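Local coordinates for protein (R)-specific secondary-alkylsulfatase (Pseudomonas sp., PDB 4AXH) that hydrolyses secondary alkyl sulfates enantioselectively with strict inversion of configuration, using zinc ions to yield (S)-alcohols and sulfate, at residues 75-80 against 256-261. Numbering follows the deposited sequence. Where two conformers were deposited one is given.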
# COMPACT_ATOMS: atom_id res chain seq x y z
N ILE A 75 2.50 18.02 -33.93
CA ILE A 75 3.34 16.88 -34.23
C ILE A 75 2.33 15.82 -34.68
O ILE A 75 1.34 15.56 -33.98
CB ILE A 75 4.19 16.43 -33.01
CG1 ILE A 75 5.17 17.53 -32.57
CG2 ILE A 75 4.92 15.10 -33.30
CD1 ILE A 75 5.73 17.31 -31.16
N LYS A 76 2.54 15.24 -35.87
CA LYS A 76 1.66 14.23 -36.43
C LYS A 76 2.30 12.86 -36.46
O LYS A 76 3.54 12.74 -36.43
CB LYS A 76 1.24 14.64 -37.86
CG LYS A 76 0.27 15.82 -37.90
CD LYS A 76 0.49 16.71 -39.12
CE LYS A 76 1.05 18.07 -38.76
NZ LYS A 76 2.48 18.04 -38.31
N ASN A 77 1.45 11.81 -36.52
CA ASN A 77 1.78 10.39 -36.60
C ASN A 77 2.12 10.08 -38.08
O ASN A 77 1.98 10.97 -38.93
CB ASN A 77 0.55 9.59 -36.14
CG ASN A 77 0.70 8.09 -36.19
OD1 ASN A 77 0.37 7.42 -37.20
ND2 ASN A 77 1.24 7.53 -35.12
N ALA A 78 2.50 8.80 -38.41
CA ALA A 78 2.74 8.37 -39.80
C ALA A 78 1.47 8.50 -40.63
O ALA A 78 1.51 9.00 -41.75
CB ALA A 78 3.25 6.96 -39.84
N GLU A 79 0.33 8.15 -40.04
CA GLU A 79 -0.99 8.23 -40.69
C GLU A 79 -1.53 9.69 -40.83
O GLU A 79 -2.68 9.88 -41.27
CB GLU A 79 -2.01 7.34 -39.95
CG GLU A 79 -1.65 5.87 -39.90
CD GLU A 79 -2.84 5.01 -39.53
OE1 GLU A 79 -3.78 4.88 -40.35
OE2 GLU A 79 -2.85 4.48 -38.39
N GLY A 80 -0.72 10.69 -40.45
CA GLY A 80 -1.06 12.11 -40.52
C GLY A 80 -1.91 12.65 -39.38
O GLY A 80 -2.21 13.85 -39.38
N ASN A 256 -2.54 9.08 -30.25
CA ASN A 256 -2.33 8.31 -31.49
C ASN A 256 -0.84 8.05 -31.82
O ASN A 256 -0.42 8.10 -32.99
CB ASN A 256 -3.05 9.02 -32.67
CG ASN A 256 -4.51 9.31 -32.43
OD1 ASN A 256 -5.32 8.40 -32.33
ND2 ASN A 256 -4.86 10.60 -32.33
N ALA A 257 -0.03 7.75 -30.79
CA ALA A 257 1.39 7.58 -31.03
C ALA A 257 2.00 6.22 -30.70
O ALA A 257 1.30 5.30 -30.25
CB ALA A 257 2.14 8.70 -30.34
N THR A 258 3.31 6.08 -30.96
CA THR A 258 3.98 4.80 -30.75
C THR A 258 4.93 4.83 -29.54
O THR A 258 5.79 5.71 -29.45
CB THR A 258 4.68 4.39 -32.06
OG1 THR A 258 5.69 5.36 -32.33
CG2 THR A 258 3.73 4.37 -33.25
N ASN A 259 4.76 3.85 -28.61
CA ASN A 259 5.61 3.70 -27.43
C ASN A 259 6.59 2.54 -27.65
O ASN A 259 6.22 1.43 -28.07
CB ASN A 259 4.78 3.48 -26.16
CG ASN A 259 3.67 4.48 -25.95
OD1 ASN A 259 2.49 4.14 -25.85
ND2 ASN A 259 4.03 5.76 -25.94
N THR A 260 7.87 2.83 -27.40
CA THR A 260 8.98 1.91 -27.65
C THR A 260 9.74 1.56 -26.38
O THR A 260 9.63 2.25 -25.37
CB THR A 260 9.95 2.50 -28.74
OG1 THR A 260 10.81 3.47 -28.15
CG2 THR A 260 9.22 3.05 -29.97
N LEU A 261 10.52 0.48 -26.46
CA LEU A 261 11.35 0.02 -25.36
C LEU A 261 12.66 -0.50 -25.92
O LEU A 261 12.67 -1.58 -26.50
CB LEU A 261 10.64 -1.09 -24.58
CG LEU A 261 10.85 -1.11 -23.09
CD1 LEU A 261 9.72 -1.86 -22.39
CD2 LEU A 261 12.19 -1.68 -22.73
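Asn77 and Ala257 mark the closest backbone approach, 6.3 Å between their CA atoms, where the turn after strand 74-76 meets the irregular loop leading to strand 266-268. The contact is small, burying 101 Å² in all, a little over half of it on Asn77 and most of the rest on Asn256. With CG anti to the backbone N (chi1 179°), the side chain leans toward the carbonyl of Asn256. Asn77 ND2 lies 2.8 Å from Asn256 O, but the oxygen stands steeply above the amide plane, and the N-H geometry is too poor for a hydrogen bond. Asn77 was also modelled in a second conformer, so the details of this approach are uncertain. More loosely, Asn77 ND2 also lies 4.4 Å from the Thr258 methyl CG2.

In the conformer described, the amide oxygen turns back to its own segment. Asn77 OD1 accepts a bond from Glu79 N (2.9 Å, 172° at the hydrogen), forming an Asx turn, while Gly80 N reaches Asn77 O at 3.1 Å to close a type I turn. Together they shape the reversal between strands 74-76 and 82-85. Across the interface, Asn256 ND2 makes a weak hydrogen bond to Val82 O on the partner strand 82-85, and Glu154 OE1 receives Thr258 N. Glu79 is salt-bridged to Lys540.

Chemically, the two ends of the Asn77 amide differ: its oxygen closes an Asx turn, which is consistent with steadying the hairpin, whereas its nitrogen comes close to Asn256 O without a directional bond, an approach left in doubt by the second conformer. The weak Asn256-Val82 bond therefore links the loop to the hairpin beside the two segments.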